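Local coordinates for lipoate-protein ligase 1 (Plasmodium falciparum, PDB 5T8U) that holds lipoic acid in a pocket of its lipoyl protein ligase A/B catalytic domain and also carries a region matching the C-terminal family of bacterial lipoate protein ligases, at residues A[29-37]-A[157-166]; A[39-47]-A[244-255]. All coordinates share one frame; numbering follows the deposited sequence.

In the fold
Starting at the N terminus, strand 13-17 of the large mixed sheet leads into helix 22-34; the end of that helix and the residues just after it supply the first half of contact 1, and short helix 39-42 opens contact 2. The chain then runs on to 157-166, where contact 1 closes against two neighbouring antiparallel strands, and later to 244-255, where contact 2 closes at one edge strand of the sheet, 244-245. The segments alternate, so the two closures cross. Their centres lie about 16 Å apart, and helix 22-34 bridges them: Phe-31 packs on Tyr-42, Ile-252 and Asn-255, while Leu-32 meets Leu-39. Both contacts reach the same sheet, contact 1 at the lipoic acid pocket.

Contact 1 (A[29-37]-A[157-166]); sequences ENFLLNNYN and KKIKDVFLHH. With LPA (lipoic acid), chain C.
Leu-33 and Glu-29 of helix 22-34 pack onto a beta hairpin of the catalytic domain's large sheet, strands 150-159 and 162-170 joined by a type I turn from Ile-159 to Val-162. The 29-34 part runs roughly antiparallel to 162-166, their axes 9.4 Å apart at closest. With CG anti to its backbone N (chi1 169°), Leu-33 spreads its methyls over both strands: CD1 presses on Val-162 CG1 at a tight 3.3 Å, and CD2 lies 4.0 Å from Ile-159 CD1. Leu-164 comes in at about a right angle, its CD1 3.8 Å from Leu-33 CB and also against Glu-29 CG. Towards the turn, Val-162 CG2 sits 3.4 Å from Tyr-36 CB while CG1 lies over a face of the Tyr-36 ring, whose hydroxyl is hydrogen-bonded to Glu-53 O. At the other end, extended Glu-29 brings its carboxylate nearly upright (planes 78° apart) over a face of His-166, OE2 near the CB end, 3.0 Å from His-166 CG, and OE1 4.2 Å above the ring centre. OE2 is hydrogen-bonded to Thr-109 OG1 and His-166 NE2 to Thr-94 OG1; OE2 and ND1 are close but too poorly angled to bond. Lipoic acid approaches that ring in plane, its C8 3.2 Å from His-166 ND1. Apolar fit thus joins helix to hairpin, while separate threonine bonds, not one between Glu-29 and His-166, hold carboxylate and imidazole.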
loop_
_atom_site.group_PDB
_atom_site.type_symbol
_atom_site.label_atom_id
_atom_site.label_comp_id
_atom_site.label_asym_id
_atom_site.label_seq_id
_atom_site.Cartn_x
_atom_site.Cartn_y
_atom_site.Cartn_z
ATOM N N GLU A 29 2.463 -5.066 -9.518
ATOM C CA GLU A 29 1.695 -5.343 -8.308
ATOM C C GLU A 29 0.199 -5.366 -8.598
ATOM O O GLU A 29 -0.511 -6.304 -8.211
ATOM C CB GLU A 29 2.026 -4.287 -7.253
ATOM C CG GLU A 29 1.382 -4.512 -5.904
ATOM C CD GLU A 29 1.663 -3.375 -4.943
ATOM O OE1 GLU A 29 1.567 -2.203 -5.366
ATOM O OE2 GLU A 29 1.992 -3.651 -3.772
ATOM N N ASN A 30 -0.300 -4.331 -9.280
ATOM C CA ASN A 30 -1.724 -4.274 -9.589
ATOM C C ASN A 30 -2.145 -5.423 -10.493
ATOM O O ASN A 30 -3.271 -5.921 -10.379
ATOM C CB ASN A 30 -2.066 -2.934 -10.240
ATOM C CG ASN A 30 -3.558 -2.663 -10.260
ATOM O OD1 ASN A 30 -4.299 -3.151 -9.408
ATOM N ND2 ASN A 30 -4.005 -1.884 -11.237
ATOM N N PHE A 31 -1.262 -5.859 -11.394
ATOM C CA PHE A 31 -1.600 -6.980 -12.265
ATOM C C PHE A 31 -1.674 -8.280 -11.476
ATOM O O PHE A 31 -2.511 -9.142 -11.764
ATOM C CB PHE A 31 -0.579 -7.096 -13.395
ATOM C CG PHE A 31 -0.974 -8.072 -14.465
ATOM C CD1 PHE A 31 -1.590 -7.636 -15.626
ATOM C CD2 PHE A 31 -0.739 -9.427 -14.306
ATOM C CE1 PHE A 31 -1.959 -8.532 -16.609
ATOM C CE2 PHE A 31 -1.106 -10.326 -15.285
ATOM C CZ PHE A 31 -1.716 -9.879 -16.438
ATOM N N LEU A 32 -0.805 -8.440 -10.477
ATOM C CA LEU A 32 -0.860 -9.628 -9.634
ATOM C C LEU A 32 -2.123 -9.633 -8.784
ATOM O O LEU A 32 -2.779 -10.672 -8.641
ATOM C CB LEU A 32 0.385 -9.701 -8.750
ATOM C CG LEU A 32 1.724 -9.730 -9.491
ATOM C CD1 LEU A 32 2.868 -9.442 -8.535
ATOM C CD2 LEU A 32 1.926 -11.063 -10.184
ATOM N N LEU A 33 -2.485 -8.478 -8.219
ATOM C CA LEU A 33 -3.713 -8.394 -7.435
ATOM C C LEU A 33 -4.943 -8.661 -8.295
ATOM O O LEU A 33 -5.867 -9.363 -7.867
ATOM C CB LEU A 33 -3.816 -7.021 -6.770
ATOM C CG LEU A 33 -5.164 -6.684 -6.124
ATOM C CD1 LEU A 33 -5.578 -7.750 -5.120
ATOM C CD2 LEU A 33 -5.110 -5.321 -5.456
ATOM N N ASN A 34 -4.979 -8.111 -9.506
ATOM C CA ASN A 34 -6.147 -8.229 -10.370
ATOM C C ASN A 34 -6.172 -9.515 -11.189
ATOM O O ASN A 34 -7.144 -9.747 -11.915
ATOM C CB ASN A 34 -6.228 -7.021 -11.308
ATOM C CG ASN A 34 -6.653 -5.754 -10.590
ATOM O OD1 ASN A 34 -6.006 -4.712 -10.704
ATOM N ND2 ASN A 34 -7.748 -5.838 -9.842
ATOM N N ASN A 35 -5.137 -10.354 -11.094
ATOM C CA ASN A 35 -5.117 -11.634 -11.794
ATOM C C ASN A 35 -4.619 -12.748 -10.882
ATOM O O ASN A 35 -4.020 -13.721 -11.354
ATOM C CB ASN A 35 -4.253 -11.559 -13.055
ATOM C CG ASN A 35 -4.822 -10.615 -14.094
ATOM O OD1 ASN A 35 -5.701 -10.985 -14.871
ATOM N ND2 ASN A 35 -4.317 -9.386 -14.118
ATOM N N TYR A 36 -4.864 -12.618 -9.579
ATOM C CA TYR A 36 -4.424 -13.580 -8.576
ATOM C C TYR A 36 -4.730 -15.016 -8.990
ATOM O O TYR A 36 -3.816 -15.783 -9.311
ATOM C CB TYR A 36 -5.089 -13.241 -7.238
ATOM C CG TYR A 36 -4.741 -14.147 -6.079
ATOM C CD1 TYR A 36 -3.476 -14.129 -5.509
ATOM C CD2 TYR A 36 -5.696 -14.993 -5.530
ATOM C CE1 TYR A 36 -3.165 -14.947 -4.438
ATOM C CE2 TYR A 36 -5.396 -15.811 -4.461
ATOM C CZ TYR A 36 -4.131 -15.784 -3.918
ATOM O OH TYR A 36 -3.836 -16.601 -2.852
ATOM N N ASN A 37 -6.015 -15.381 -9.010
ATOM C CA ASN A 37 -6.402 -16.770 -9.236
ATOM C C ASN A 37 -5.941 -17.316 -10.583
ATOM O O ASN A 37 -6.007 -18.532 -10.788
ATOM C CB ASN A 37 -7.923 -16.912 -9.123
ATOM C CG ASN A 37 -8.443 -16.543 -7.744
ATOM O OD1 ASN A 37 -9.409 -15.791 -7.615
ATOM N ND2 ASN A 37 -7.804 -17.071 -6.705
ATOM N N LYS A 157 -4.866 -3.289 0.833
ATOM C CA LYS A 157 -6.027 -3.170 -0.037
ATOM C C LYS A 157 -6.723 -4.522 -0.083
ATOM O O LYS A 157 -6.065 -5.565 -0.152
ATOM C CB LYS A 157 -5.643 -2.716 -1.450
ATOM C CG LYS A 157 -6.775 -2.814 -2.463
ATOM C CD LYS A 157 -6.480 -1.986 -3.704
ATOM C CE LYS A 157 -7.633 -2.029 -4.696
ATOM N NZ LYS A 157 -8.889 -1.452 -4.139
ATOM N N LYS A 158 -8.053 -4.495 -0.037
ATOM C CA LYS A 158 -8.862 -5.704 -0.010
ATOM C C LYS A 158 -9.700 -5.795 -1.277
ATOM O O LYS A 158 -10.152 -4.782 -1.820
ATOM C CB LYS A 158 -9.776 -5.730 1.225
ATOM C CG LYS A 158 -10.630 -6.986 1.357
ATOM C CD LYS A 158 -9.796 -8.214 1.684
ATOM C CE LYS A 158 -10.627 -9.485 1.601
ATOM N NZ LYS A 158 -9.936 -10.651 2.216
ATOM N N ILE A 159 -9.907 -7.029 -1.740
ATOM C CA ILE A 159 -10.692 -7.303 -2.936
ATOM C C ILE A 159 -11.343 -8.669 -2.769
ATOM O O ILE A 159 -10.862 -9.519 -2.018
ATOM C CB ILE A 159 -9.819 -7.224 -4.216
ATOM C CG1 ILE A 159 -9.751 -5.767 -4.697
ATOM C CG2 ILE A 159 -10.332 -8.162 -5.319
ATOM C CD1 ILE A 159 -9.041 -5.555 -6.019
ATOM N N LYS A 160 -12.455 -8.868 -3.482
ATOM C CA LYS A 160 -13.320 -10.037 -3.348
ATOM C C LYS A 160 -12.597 -11.283 -2.854
ATOM O O LYS A 160 -12.963 -11.849 -1.819
ATOM C CB LYS A 160 -13.993 -10.337 -4.690
ATOM C CG LYS A 160 -15.075 -11.401 -4.617
ATOM C CD LYS A 160 -15.840 -11.499 -5.930
ATOM C CE LYS A 160 -17.275 -11.958 -5.723
ATOM N NZ LYS A 160 -18.204 -11.262 -6.651
ATOM N N ASP A 161 -11.568 -11.717 -3.582
ATOM C CA ASP A 161 -10.871 -12.962 -3.283
ATOM C C ASP A 161 -9.422 -12.767 -2.862
ATOM O O ASP A 161 -8.741 -13.758 -2.576
ATOM C CB ASP A 161 -10.915 -13.889 -4.503
ATOM C CG ASP A 161 -12.317 -14.357 -4.830
ATOM O OD1 ASP A 161 -13.113 -14.557 -3.888
ATOM O OD2 ASP A 161 -12.623 -14.527 -6.029
ATOM N N VAL A 162 -8.928 -11.532 -2.813
ATOM C CA VAL A 162 -7.509 -11.271 -2.605
ATOM C C VAL A 162 -7.336 -10.222 -1.518
ATOM O O VAL A 162 -8.129 -9.280 -1.416
ATOM C CB VAL A 162 -6.827 -10.805 -3.907
ATOM C CG1 VAL A 162 -5.324 -10.719 -3.714
ATOM C CG2 VAL A 162 -7.166 -11.744 -5.050
ATOM N N PHE A 163 -6.291 -10.387 -0.711
ATOM C CA PHE A 163 -5.858 -9.384 0.249
ATOM C C PHE A 163 -4.406 -9.038 -0.039
ATOM O O PHE A 163 -3.559 -9.935 -0.147
ATOM C CB PHE A 163 -6.008 -9.877 1.690
ATOM C CG PHE A 163 -5.392 -8.959 2.707
ATOM C CD1 PHE A 163 -6.014 -7.771 3.056
ATOM C CD2 PHE A 163 -4.188 -9.281 3.311
ATOM C CE1 PHE A 163 -5.447 -6.924 3.991
ATOM C CE2 PHE A 163 -3.618 -8.439 4.245
ATOM C CZ PHE A 163 -4.247 -7.260 4.585
ATOM N N LEU A 164 -4.126 -7.741 -0.164
ATOM C CA LEU A 164 -2.807 -7.243 -0.533
ATOM C C LEU A 164 -2.256 -6.400 0.608
ATOM O O LEU A 164 -2.827 -5.358 0.946
ATOM C CB LEU A 164 -2.875 -6.426 -1.825
ATOM C CG LEU A 164 -1.554 -5.872 -2.373
ATOM C CD1 LEU A 164 -1.603 -5.782 -3.889
ATOM C CD2 LEU A 164 -1.242 -4.502 -1.798
ATOM N N HIS A 165 -1.149 -6.852 1.191
ATOM C CA HIS A 165 -0.427 -6.131 2.238
ATOM C C HIS A 165 0.968 -5.842 1.693
ATOM O O HIS A 165 1.837 -6.719 1.706
ATOM C CB HIS A 165 -0.376 -6.954 3.527
ATOM C CG HIS A 165 0.602 -6.449 4.546
ATOM N ND1 HIS A 165 0.926 -7.163 5.678
ATOM C CD2 HIS A 165 1.319 -5.301 4.610
ATOM C CE1 HIS A 165 1.804 -6.482 6.392
ATOM N NE2 HIS A 165 2.060 -5.349 5.765
ATOM N N HIS A 166 1.193 -4.615 1.225
ATOM C CA HIS A 166 2.478 -4.237 0.651
ATOM C C HIS A 166 3.086 -3.107 1.468
ATOM O O HIS A 166 2.409 -2.119 1.778
ATOM C CB HIS A 166 2.338 -3.836 -0.825
ATOM C CG HIS A 166 1.864 -2.433 -1.044
ATOM N ND1 HIS A 166 2.725 -1.388 -1.295
ATOM C CD2 HIS A 166 0.617 -1.907 -1.072
ATOM C CE1 HIS A 166 2.031 -0.276 -1.458
ATOM N NE2 HIS A 166 0.749 -0.563 -1.329
HETATM C C1 LPA C . 2.802 4.476 5.797
HETATM O O1 LPA C . 3.807 4.691 6.524
HETATM C C2 LPA C . 2.769 3.254 4.884
HETATM O O2 LPA C . 1.823 5.269 5.826
HETATM C C3 LPA C . 3.794 3.436 3.768
HETATM C C4 LPA C . 3.539 2.424 2.653
HETATM C C5 LPA C . 4.367 2.820 1.431
HETATM C C6 LPA C . 4.074 1.990 0.338
HETATM S S6 LPA C . 4.467 2.701 -0.970
HETATM C C7 LPA C . 5.152 0.334 0.420
HETATM C C8 LPA C . 5.605 -0.048 -1.060
HETATM S S8 LPA C . 5.006 1.288 -2.160
#

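Contact 2 (A[39-47]-A[244-255])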
loop_
_atom_site.group_PDB
_atom_site.type_symbol
_atom_site.label_atom_id
_atom_site.label_comp_id
_atom_site.label_asym_id
_atom_site.label_seq_id
_atom_site.Cartn_x
_atom_site.Cartn_y
_atom_site.Cartn_z
ATOM N N LEU A 39 -2.772 -16.493 -11.953
ATOM C CA LEU A 39 -1.352 -16.215 -12.144
ATOM C C LEU A 39 -0.611 -17.419 -12.714
ATOM O O LEU A 39 0.296 -17.261 -13.540
ATOM C CB LEU A 39 -0.720 -15.769 -10.827
ATOM C CG LEU A 39 -0.974 -14.315 -10.420
ATOM C CD1 LEU A 39 -0.376 -14.038 -9.053
ATOM C CD2 LEU A 39 -0.416 -13.338 -11.447
ATOM N N LEU A 40 -0.984 -18.633 -12.298
ATOM C CA LEU A 40 -0.278 -19.815 -12.783
ATOM C C LEU A 40 -0.301 -19.917 -14.303
ATOM O O LEU A 40 0.579 -20.564 -14.879
ATOM C CB LEU A 40 -0.874 -21.084 -12.171
ATOM C CG LEU A 40 -0.762 -21.224 -10.651
ATOM C CD1 LEU A 40 -1.400 -22.526 -10.197
ATOM C CD2 LEU A 40 0.687 -21.155 -10.187
ATOM N N LYS A 41 -1.282 -19.298 -14.965
ATOM C CA LYS A 41 -1.287 -19.283 -16.424
ATOM C C LYS A 41 -0.414 -18.160 -16.971
ATOM O O LYS A 41 0.288 -18.350 -17.970
ATOM C CB LYS A 41 -2.716 -19.145 -16.947
ATOM C CG LYS A 41 -2.811 -19.166 -18.467
ATOM C CD LYS A 41 -4.250 -19.079 -18.949
ATOM C CE LYS A 41 -4.323 -19.083 -20.470
ATOM N NZ LYS A 41 -5.722 -18.978 -20.972
ATOM N N TYR A 42 -0.440 -16.987 -16.333
ATOM C CA TYR A 42 0.421 -15.896 -16.775
ATOM C C TYR A 42 1.884 -16.221 -16.509
ATOM O O TYR A 42 2.747 -15.966 -17.358
ATOM C CB TYR A 42 0.002 -14.592 -16.098
ATOM C CG TYR A 42 -1.277 -14.038 -16.680
ATOM C CD1 TYR A 42 -1.250 -13.185 -17.776
ATOM C CD2 TYR A 42 -2.513 -14.391 -16.155
ATOM C CE1 TYR A 42 -2.418 -12.686 -18.322
ATOM C CE2 TYR A 42 -3.685 -13.896 -16.695
ATOM C CZ TYR A 42 -3.633 -13.045 -17.778
ATOM O OH TYR A 42 -4.796 -12.550 -18.319
ATOM N N LEU A 43 2.184 -16.784 -15.343
ATOM C CA LEU A 43 3.399 -17.566 -15.219
ATOM C C LEU A 43 3.266 -18.816 -16.083
ATOM O O LEU A 43 2.162 -19.278 -16.381
ATOM C CB LEU A 43 3.657 -17.954 -13.763
ATOM C CG LEU A 43 3.668 -16.834 -12.720
ATOM C CD1 LEU A 43 3.913 -17.420 -11.336
ATOM C CD2 LEU A 43 4.713 -15.780 -13.049
ATOM N N ASN A 44 4.407 -19.364 -16.500
ATOM C CA ASN A 44 4.412 -20.536 -17.367
ATOM C C ASN A 44 4.414 -21.843 -16.582
ATOM O O ASN A 44 4.915 -22.863 -17.079
ATOM C CB ASN A 44 5.608 -20.472 -18.317
ATOM C CG ASN A 44 5.549 -19.272 -19.245
ATOM O OD1 ASN A 44 4.499 -18.958 -19.807
ATOM N ND2 ASN A 44 6.677 -18.591 -19.404
ATOM N N ILE A 45 3.863 -21.840 -15.369
ATOM C CA ILE A 45 3.851 -23.016 -14.507
ATOM C C ILE A 45 2.790 -23.992 -14.997
ATOM O O ILE A 45 3.109 -25.075 -15.502
ATOM C CB ILE A 45 3.607 -22.621 -13.037
ATOM C CG1 ILE A 45 4.742 -21.721 -12.534
ATOM C CG2 ILE A 45 3.495 -23.862 -12.156
ATOM C CD1 ILE A 45 4.481 -21.077 -11.187
ATOM N N ASN A 46 1.521 -23.615 -14.855
ATOM C CA ASN A 46 0.405 -24.471 -15.223
ATOM C C ASN A 46 -0.538 -23.713 -16.147
ATOM O O ASN A 46 -0.502 -22.484 -16.236
ATOM C CB ASN A 46 -0.353 -24.965 -13.982
ATOM C CG ASN A 46 -1.312 -26.095 -14.294
ATOM O OD1 ASN A 46 -1.841 -26.188 -15.400
ATOM N ND2 ASN A 46 -1.536 -26.965 -13.317
ATOM N N THR A 47 -1.387 -24.470 -16.844
ATOM C CA THR A 47 -2.346 -23.906 -17.785
ATOM C C THR A 47 -3.785 -23.955 -17.296
ATOM O O THR A 47 -4.595 -23.133 -17.731
ATOM C CB THR A 47 -2.266 -24.642 -19.131
ATOM O OG1 THR A 47 -0.897 -24.907 -19.457
ATOM C CG2 THR A 47 -2.894 -23.801 -20.240
ATOM N N HIS A 244 10.589 -16.687 -8.925
ATOM C CA HIS A 244 10.188 -16.313 -10.272
ATOM C C HIS A 244 10.526 -14.851 -10.538
ATOM O O HIS A 244 10.468 -14.006 -9.642
ATOM C CB HIS A 244 8.689 -16.540 -10.482
ATOM C CG HIS A 244 8.305 -17.982 -10.602
ATOM N ND1 HIS A 244 8.217 -18.824 -9.514
ATOM C CD2 HIS A 244 7.985 -18.732 -11.683
ATOM C CE1 HIS A 244 7.859 -20.029 -9.920
ATOM N NE2 HIS A 244 7.713 -20.000 -11.232
ATOM N N TYR A 245 10.888 -14.564 -11.788
ATOM C CA TYR A 245 11.216 -13.215 -12.236
ATOM C C TYR A 245 10.187 -12.791 -13.274
ATOM O O TYR A 245 10.065 -13.426 -14.327
ATOM C CB TYR A 245 12.635 -13.163 -12.807
ATOM C CG TYR A 245 13.704 -13.440 -11.771
ATOM C CD1 TYR A 245 14.403 -12.402 -11.173
ATOM C CD2 TYR A 245 14.003 -14.740 -11.381
ATOM C CE1 TYR A 245 15.375 -12.648 -10.220
ATOM C CE2 TYR A 245 14.973 -14.997 -10.429
ATOM C CZ TYR A 245 15.655 -13.948 -9.852
ATOM O OH TYR A 245 16.622 -14.201 -8.905
ATOM N N ILE A 246 9.456 -11.716 -12.980
ATOM C CA ILE A 246 8.293 -11.335 -13.771
ATOM C C ILE A 246 8.486 -10.025 -14.526
ATOM O O ILE A 246 7.705 -9.746 -15.450
ATOM C CB ILE A 246 7.028 -11.254 -12.891
ATOM C CG1 ILE A 246 7.234 -10.258 -11.743
ATOM C CG2 ILE A 246 6.678 -12.634 -12.351
ATOM C CD1 ILE A 246 5.975 -9.955 -10.957
ATOM N N ASP A 247 9.485 -9.214 -14.175
ATOM C CA ASP A 247 9.670 -7.937 -14.854
ATOM C C ASP A 247 9.914 -8.095 -16.350
ATOM O O ASP A 247 9.822 -7.103 -17.083
ATOM C CB ASP A 247 10.823 -7.161 -14.215
ATOM C CG ASP A 247 12.122 -7.936 -14.220
ATOM O OD1 ASP A 247 12.074 -9.179 -14.123
ATOM O OD2 ASP A 247 13.193 -7.299 -14.317
ATOM N N GLN A 248 10.220 -9.305 -16.819
ATOM C CA GLN A 248 10.387 -9.575 -18.240
ATOM C C GLN A 248 9.419 -10.626 -18.762
ATOM O O GLN A 248 9.479 -10.964 -19.950
ATOM C CB GLN A 248 11.829 -10.014 -18.528
ATOM C CG GLN A 248 12.749 -8.861 -18.899
ATOM C CD GLN A 248 14.194 -9.120 -18.522
ATOM O OE1 GLN A 248 14.657 -10.260 -18.528
ATOM N NE2 GLN A 248 14.913 -8.055 -18.183
ATOM N N ASN A 249 8.530 -11.148 -17.920
ATOM C CA ASN A 249 7.516 -12.104 -18.360
ATOM C C ASN A 249 6.549 -11.384 -19.292
ATOM O O ASN A 249 5.649 -10.669 -18.845
ATOM C CB ASN A 249 6.794 -12.699 -17.156
ATOM C CG ASN A 249 5.772 -13.747 -17.547
ATOM O OD1 ASN A 249 5.056 -13.593 -18.535
ATOM N ND2 ASN A 249 5.705 -14.824 -16.777
ATOM N N ASN A 250 6.727 -11.583 -20.599
ATOM C CA ASN A 250 5.957 -10.826 -21.581
ATOM C C ASN A 250 4.459 -11.064 -21.445
ATOM O O ASN A 250 3.661 -10.183 -21.786
ATOM C CB ASN A 250 6.431 -11.177 -22.991
ATOM C CG ASN A 250 7.785 -10.574 -23.314
ATOM O OD1 ASN A 250 8.017 -9.386 -23.087
ATOM N ND2 ASN A 250 8.691 -11.395 -23.833
ATOM N N ASN A 251 4.048 -12.239 -20.958
ATOM C CA ASN A 251 2.626 -12.469 -20.722
ATOM C C ASN A 251 2.064 -11.473 -19.715
ATOM O O ASN A 251 0.884 -11.112 -19.791
ATOM C CB ASN A 251 2.387 -13.899 -20.234
ATOM C CG ASN A 251 2.629 -14.932 -21.314
ATOM O OD1 ASN A 251 2.354 -14.695 -22.490
ATOM N ND2 ASN A 251 3.142 -16.093 -20.918
ATOM N N ILE A 252 2.889 -11.019 -18.775
ATOM C CA ILE A 252 2.453 -10.066 -17.759
ATOM C C ILE A 252 2.644 -8.631 -18.228
ATOM O O ILE A 252 1.738 -7.802 -18.104
ATOM C CB ILE A 252 3.208 -10.328 -16.436
ATOM C CG1 ILE A 252 2.900 -11.736 -15.914
ATOM C CG2 ILE A 252 2.842 -9.272 -15.387
ATOM C CD1 ILE A 252 3.679 -12.129 -14.665
ATOM N N THR A 253 3.818 -8.312 -18.774
ATOM C CA THR A 253 4.183 -6.932 -19.065
ATOM C C THR A 253 3.825 -6.494 -20.479
ATOM O O THR A 253 3.903 -5.296 -20.775
ATOM C CB THR A 253 5.685 -6.722 -18.831
ATOM O OG1 THR A 253 6.016 -5.344 -19.041
ATOM C CG2 THR A 253 6.518 -7.588 -19.769
ATOM N N LYS A 254 3.444 -7.421 -21.355
ATOM C CA LYS A 254 2.971 -7.088 -22.692
ATOM C C LYS A 254 1.452 -7.145 -22.794
ATOM O O LYS A 254 0.906 -6.980 -23.890
ATOM C CB LYS A 254 3.598 -8.027 -23.725
ATOM N N ASN A 255 0.763 -7.371 -21.679
ATOM C CA ASN A 255 -0.686 -7.452 -21.688
ATOM C C ASN A 255 -1.290 -6.054 -21.841
ATOM O O ASN A 255 -0.739 -5.075 -21.331
ATOM C CB ASN A 255 -1.180 -8.095 -20.396
ATOM C CG ASN A 255 -2.678 -8.322 -20.392
ATOM O OD1 ASN A 255 -3.460 -7.380 -20.262
ATOM N ND2 ASN A 255 -3.086 -9.579 -20.519
#
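Leu-43, just past the end of helix 39-42, is the knob of this contact, and His-244, Ile-246, Asn-249 and Ile-252 form the hollow that receives it. Its CD2 meets both isoleucines, 3.8 Å from Ile-246 CG2 and 4.1 Å from Ile-252 CD1, while CD1 rests over one face of the His-244 ring, offset toward the rim. Ile-45 is a second bump on the same imidazole, its CD1 3.4 Å from His-244 NE2; Leu-13 of the adjoining strand touches both Leu-43 and Ile-45. On the other flank Tyr-42 turns its ring edge to the short helix 250-253. Asn-251 O lies in the ring plane, 3.6 Å from Tyr-42 CD1, and Asn-255 ND2 comes to the same edge, while its OD1 binds Glu-257 N at the start of the next helix. Tyr-42 CB meets Ile-252 CG1 at 4.1 Å, and its ring packs edge-to-face with Phe-31. Between the two flanks Asn-249 ND2 donates to Tyr-42 O (3.2 Å, 142° at the hydrogen), reaching it 31° away from the carbonyl plane. The other amide atom, OD1, takes a weak capping bond from Ile-252 N. One asparagine side chain therefore serves two helix ends, capping the start of 250-253 while donating to the Tyr-42 carbonyl at the close of 39-42; this polar link ties the short helices together, and the apolar fit of Leu-43 with Ile-246 and Ile-252 reinforces the join.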